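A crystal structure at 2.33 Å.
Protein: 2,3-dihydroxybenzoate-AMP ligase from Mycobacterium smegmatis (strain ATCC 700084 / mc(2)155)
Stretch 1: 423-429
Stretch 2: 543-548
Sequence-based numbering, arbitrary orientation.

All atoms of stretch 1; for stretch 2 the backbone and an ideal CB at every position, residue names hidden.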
# COMPACT_ATOMS: atom_id res chain seq x y z
N GLU A 423 -14.31 10.55 4.51
CA GLU A 423 -15.24 11.51 3.91
C GLU A 423 -14.66 12.15 2.67
O GLU A 423 -15.36 12.40 1.70
CB GLU A 423 -15.61 12.60 4.90
CG GLU A 423 -16.44 12.14 6.08
CD GLU A 423 -16.83 13.30 7.00
OE1 GLU A 423 -16.61 14.47 6.60
OE2 GLU A 423 -17.36 13.03 8.11
N ARG A 424 -13.36 12.38 2.72
CA ARG A 424 -12.65 13.14 1.69
C ARG A 424 -12.24 12.29 0.48
O ARG A 424 -12.28 12.75 -0.66
CB ARG A 424 -11.42 13.81 2.34
CG ARG A 424 -10.55 14.65 1.45
CD ARG A 424 -9.34 15.19 2.22
NE ARG A 424 -8.30 15.70 1.32
CZ ARG A 424 -8.26 16.94 0.83
NH1 ARG A 424 -9.21 17.83 1.14
NH2 ARG A 424 -7.27 17.31 0.02
N SER A 425 -11.88 11.03 0.72
CA SER A 425 -11.23 10.19 -0.28
C SER A 425 -12.15 9.23 -1.05
O SER A 425 -11.70 8.56 -1.99
CB SER A 425 -10.13 9.36 0.40
OG SER A 425 -9.25 10.17 1.17
N PHE A 426 -13.42 9.14 -0.66
CA PHE A 426 -14.34 8.22 -1.32
C PHE A 426 -15.61 8.88 -1.86
O PHE A 426 -16.23 9.70 -1.20
CB PHE A 426 -14.74 7.08 -0.35
CG PHE A 426 -13.60 6.19 0.06
CD1 PHE A 426 -12.82 6.50 1.16
CD2 PHE A 426 -13.31 5.05 -0.65
CE1 PHE A 426 -11.76 5.68 1.54
CE2 PHE A 426 -12.25 4.23 -0.28
CZ PHE A 426 -11.47 4.55 0.81
N SER A 427 -15.94 8.50 -3.09
CA SER A 427 -17.28 8.59 -3.69
C SER A 427 -18.44 8.26 -2.73
O SER A 427 -18.29 7.46 -1.80
CB SER A 427 -17.29 7.63 -4.91
OG SER A 427 -18.58 7.34 -5.40
N PRO A 428 -19.61 8.88 -2.93
CA PRO A 428 -20.77 8.49 -2.10
C PRO A 428 -21.20 7.05 -2.37
O PRO A 428 -21.72 6.39 -1.46
CB PRO A 428 -21.86 9.48 -2.53
CG PRO A 428 -21.13 10.64 -3.15
CD PRO A 428 -19.91 10.04 -3.79
N ASP A 429 -20.99 6.57 -3.59
CA ASP A 429 -21.26 5.18 -3.96
C ASP A 429 -20.27 4.21 -3.34
O ASP A 429 -20.53 3.01 -3.28
CB ASP A 429 -21.21 4.99 -5.48
CG ASP A 429 -22.36 5.64 -6.18
OD1 ASP A 429 -23.41 5.89 -5.53
OD2 ASP A 429 -22.22 5.91 -7.39
N UNK A 543 -20.84 15.10 -7.52
CA UNK A 543 -21.49 13.78 -7.45
C UNK A 543 -20.48 12.63 -7.52
O UNK A 543 -20.73 11.60 -8.15
CB UNK A 543 -22.51 13.64 -8.58
N UNK A 544 -19.34 12.83 -6.87
CA UNK A 544 -18.19 11.94 -6.91
C UNK A 544 -17.46 12.16 -5.59
O UNK A 544 -16.61 11.38 -5.18
CB UNK A 544 -17.29 12.21 -8.12
N UNK A 545 -17.85 13.22 -4.88
CA UNK A 545 -17.42 13.42 -3.51
C UNK A 545 -16.29 14.42 -3.38
O UNK A 545 -15.95 14.86 -2.28
CB UNK A 545 -16.99 12.08 -2.90
N UNK A 546 -15.70 14.77 -4.52
CA UNK A 546 -14.65 15.77 -4.57
C UNK A 546 -15.25 17.14 -4.24
O UNK A 546 -16.37 17.47 -4.66
CB UNK A 546 -13.97 15.78 -5.94
N UNK A 547 -14.53 17.92 -3.44
CA UNK A 547 -15.00 19.22 -3.00
C UNK A 547 -15.38 20.05 -4.22
O UNK A 547 -14.63 20.09 -5.19
CB UNK A 547 -13.94 19.93 -2.16
N UNK A 548 -16.57 20.67 -4.20
CA UNK A 548 -17.03 21.48 -5.34
C UNK A 548 -16.52 22.92 -5.21
O UNK A 548 -17.23 23.81 -4.74
CB UNK A 548 -18.56 21.47 -5.43

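Stretch 1 leaves a helix at Phe426 and continues as loop through Ser427 and Pro428. The two stretches are far apart in sequence, and no hydrogen bond joins them.

Position 543 points its CA-to-CB bond away from stretch 1. Nothing of stretch 1 lies within 5.5 Å of the ideal CB, so the contact sets little limit here, and many side chains would suit. The deposited residue is Ala543, whose methyl makes no contact with stretch 1.

Position 544 has its CA 4.7 Å from the CA of Ser427, the nearest CA pair of the two stretches. Its CB nevertheless points away, and the backbone does the touching. The carbonyl O at 544 lies 3.2 Å from Ser427 CA, with an angle of 147° at the hydrogen, a CA-H...O contact. The carbonyl C at 544 also packs 3.7 Å from Pro428 CD. Stretch 1 therefore does not select the side chain, and small or large, polar or apolar ones could fit. The residue is Val544, with chi1 at 147°, between the usual wells.

Position 545 is the decisive one. Its ideal CB points toward stretch 1 and would sit 3.0 Å from Phe426 O, which is tight. It would also lie 3.6 Å from Ser427 CA and 3.7 Å from Pro428 CD. The backbone angles, phi 100° and psi -12°, would jam a CB against the carbonyl O of 544, which by itself calls for glycine. The two arguments agree, and the residue is Gly545. The missing CB leaves Phe426 O uncrowded; Gly545 N also packs 3.9 Å from Pro428 CD.

Position 546 points away again, with no stretch 1 atom near its ideal CB. A long polar or charged side chain would be as acceptable as a short one. The residue is Lys546; its NZ is hydrogen-bonded elsewhere in the structure.

Position 547 points sideways. Its ideal CB has no close neighbor, but the extended Arg424 side chain lies within reach of a longer group. A medium or long aliphatic chain could pack there, and a polar or acidic one is also conceivable. The residue is Ile547. Its CD1 comes 3.9 Å from Arg424 NH1, approaching the guanidinium obliquely. Arg424 NE, NH1 and NH2 find their hydrogen bonds elsewhere in the structure.

Position 548 is out of reach of stretch 1, so as far as this contact goes almost any side chain would do. The residue is Asp548, at the N-cap position right before a helix.

Stretch 2 543-548: AVGKID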
# COMPACT_ATOMS: atom_id res chain seq x y z
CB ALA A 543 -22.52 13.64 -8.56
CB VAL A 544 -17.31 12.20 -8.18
CG1 VAL A 544 -15.84 11.96 -7.93
CG2 VAL A 544 -17.79 11.35 -9.34
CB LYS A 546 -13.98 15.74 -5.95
CG LYS A 546 -13.32 17.02 -6.37
CD LYS A 546 -12.94 16.98 -7.85
CE LYS A 546 -13.04 18.36 -8.49
NZ LYS A 546 -12.55 18.38 -9.90
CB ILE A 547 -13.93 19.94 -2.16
CG1 ILE A 547 -13.55 19.07 -0.94
CG2 ILE A 547 -14.41 21.31 -1.73
CD1 ILE A 547 -12.43 19.64 -0.07
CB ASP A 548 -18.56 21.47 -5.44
CG ASP A 548 -19.08 22.07 -6.76
OD1 ASP A 548 -18.25 22.52 -7.59
OD2 ASP A 548 -20.31 22.07 -6.97
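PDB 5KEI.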